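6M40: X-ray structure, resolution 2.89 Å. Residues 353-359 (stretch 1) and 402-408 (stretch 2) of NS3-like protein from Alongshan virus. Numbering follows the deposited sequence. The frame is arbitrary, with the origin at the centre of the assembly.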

# COMPACT_ATOMS: atom_id res chain seq x y z
N GLN A 353 24.07 0.66 0.03
CA GLN A 353 24.97 1.48 0.83
C GLN A 353 24.35 1.82 2.18
O GLN A 353 25.00 1.72 3.22
CB GLN A 353 25.30 2.76 0.05
CG GLN A 353 26.37 3.66 0.64
CD GLN A 353 25.90 4.47 1.83
OE1 GLN A 353 26.55 4.48 2.87
NE2 GLN A 353 24.77 5.16 1.68
N ALA A 354 23.07 2.22 2.17
CA ALA A 354 22.42 2.65 3.39
C ALA A 354 22.16 1.47 4.33
O ALA A 354 22.16 1.64 5.56
CB ALA A 354 21.12 3.38 3.07
N MSE A 355 21.98 0.27 3.79
CA MSE A 355 21.81 -0.91 4.65
C MSE A 355 23.10 -1.31 5.36
O MSE A 355 23.09 -2.20 6.19
CB MSE A 355 21.30 -2.09 3.83
CG MSE A 355 19.88 -1.96 3.34
SE MSE A 355 19.56 -3.31 1.98
CE MSE A 355 19.68 -4.90 3.11
N LEU A 356 24.20 -0.65 5.01
CA LEU A 356 25.47 -0.86 5.69
C LEU A 356 25.67 0.13 6.83
O LEU A 356 26.14 -0.25 7.90
CB LEU A 356 26.63 -0.75 4.70
CG LEU A 356 26.61 -1.68 3.49
CD1 LEU A 356 27.87 -1.47 2.68
CD2 LEU A 356 26.45 -3.13 3.87
N ARG A 357 25.32 1.40 6.60
CA ARG A 357 25.38 2.37 7.68
C ARG A 357 24.35 2.07 8.76
O ARG A 357 24.60 2.33 9.95
CB ARG A 357 25.16 3.78 7.15
CG ARG A 357 26.00 4.08 5.93
CD ARG A 357 26.04 5.56 5.63
NE ARG A 357 27.13 5.88 4.72
CZ ARG A 357 27.57 7.10 4.46
NH1 ARG A 357 27.01 8.15 5.05
NH2 ARG A 357 28.57 7.29 3.62
N LEU A 358 23.21 1.52 8.38
CA LEU A 358 22.11 1.25 9.29
C LEU A 358 21.86 -0.26 9.29
O LEU A 358 21.51 -0.83 8.25
CB LEU A 358 20.86 2.01 8.86
CG LEU A 358 21.08 3.51 8.60
CD1 LEU A 358 19.95 4.07 7.76
CD2 LEU A 358 21.22 4.26 9.90
N GLN A 359 22.05 -0.88 10.45
CA GLN A 359 21.91 -2.32 10.58
C GLN A 359 21.22 -2.60 11.91
O GLN A 359 21.88 -2.80 12.94
CB GLN A 359 23.27 -3.02 10.54
CG GLN A 359 24.16 -2.60 9.40
CD GLN A 359 25.52 -3.26 9.52
OE1 GLN A 359 25.64 -4.35 10.07
NE2 GLN A 359 26.55 -2.59 9.02
N ARG A 402 23.77 11.21 17.02
CA ARG A 402 24.84 10.45 16.38
C ARG A 402 24.42 9.95 15.01
O ARG A 402 25.21 9.97 14.06
CB ARG A 402 25.26 9.28 17.26
CG ARG A 402 26.26 9.68 18.30
CD ARG A 402 26.44 8.63 19.38
NE ARG A 402 26.92 9.27 20.59
CZ ARG A 402 26.99 8.67 21.77
NH1 ARG A 402 26.61 7.41 21.91
NH2 ARG A 402 27.44 9.34 22.82
N MSE A 403 23.17 9.50 14.88
CA MSE A 403 22.72 8.93 13.63
C MSE A 403 22.63 9.98 12.53
O MSE A 403 22.78 9.67 11.35
CB MSE A 403 21.36 8.27 13.81
CG MSE A 403 21.40 6.95 14.54
SE MSE A 403 19.60 6.20 14.65
CE MSE A 403 19.21 6.17 12.71
N ARG A 404 22.38 11.23 12.92
CA ARG A 404 22.34 12.30 11.93
C ARG A 404 23.72 12.62 11.38
O ARG A 404 23.82 13.26 10.32
CB ARG A 404 21.70 13.56 12.54
CG ARG A 404 20.51 14.08 11.75
CD ARG A 404 19.89 15.31 12.38
NE ARG A 404 19.36 15.04 13.71
CZ ARG A 404 20.00 15.30 14.85
NH1 ARG A 404 21.21 15.85 14.83
NH2 ARG A 404 19.43 15.02 16.01
N SER A 405 24.78 12.17 12.05
CA SER A 405 26.12 12.33 11.50
C SER A 405 26.27 11.61 10.17
O SER A 405 27.12 12.00 9.36
CB SER A 405 27.18 11.81 12.48
OG SER A 405 27.22 12.55 13.68
N TYR A 406 25.50 10.55 9.93
CA TYR A 406 25.68 9.79 8.69
C TYR A 406 24.38 9.54 7.93
O TYR A 406 24.40 9.55 6.70
CB TYR A 406 26.38 8.43 8.95
CG TYR A 406 25.95 7.68 10.20
CD1 TYR A 406 26.41 8.07 11.45
CD2 TYR A 406 25.12 6.57 10.12
CE1 TYR A 406 26.04 7.40 12.58
CE2 TYR A 406 24.74 5.88 11.27
CZ TYR A 406 25.21 6.31 12.49
OH TYR A 406 24.86 5.65 13.65
N PHE A 407 23.26 9.31 8.61
CA PHE A 407 21.98 9.12 7.93
C PHE A 407 21.00 10.17 8.42
O PHE A 407 20.55 10.13 9.57
CB PHE A 407 21.42 7.73 8.17
CG PHE A 407 20.38 7.32 7.17
CD1 PHE A 407 20.76 6.94 5.89
CD2 PHE A 407 19.03 7.32 7.49
CE1 PHE A 407 19.82 6.56 4.96
CE2 PHE A 407 18.08 6.94 6.57
CZ PHE A 407 18.48 6.55 5.30
N ASN A 408 20.63 11.09 7.53
CA ASN A 408 19.71 12.17 7.84
C ASN A 408 18.36 11.80 7.24
O ASN A 408 18.07 12.09 6.08
CB ASN A 408 20.24 13.48 7.30
CG ASN A 408 19.43 14.66 7.74
OD1 ASN A 408 18.66 14.58 8.70
ND2 ASN A 408 19.59 15.78 7.06

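Three side chains of stretch 1, from the last turn of a helix and the residue just past it, carry this contact, which buries 303 Å² in all. Ala354 comes first. Its CA-to-CB bond points toward stretch 2, and Ala354 CB lies 3.9 Å from CE1 of Phe407; a single methyl makes an apolar contact with the ring at a buried position. Met355 and Leu356 are out of reach of stretch 2.

One turn on from Ala354, Arg357 works at the exposed margin. Its extended side chain, m at chi1 and t at chi2 and chi3, carries Arg357 NH1 to 3.4 Å from the backbone O of Tyr406, a weak hydrogen bond that meets the guanidinium at its edge. The long aliphatic arm lets an exposed residue reach a main-chain acceptor.

Leu358 is the center of the packing. It leaves helical phi/psi, although Leu358 N still bonds to Ala354 O at 3.0 Å. Leu358 CD1 sits over one face of the Phe407 ring, 3.3 Å from the centroid, in a CH-pi contact. Leu358 CD2 lies 3.9 Å from CE of selenomethionine Met403, 4.1 Å from CE2 of Tyr406 and 3.9 Å from CB of Phe407. The rule is compact: a forked aliphatic residue among apolar partners, with polarity kept at the margin.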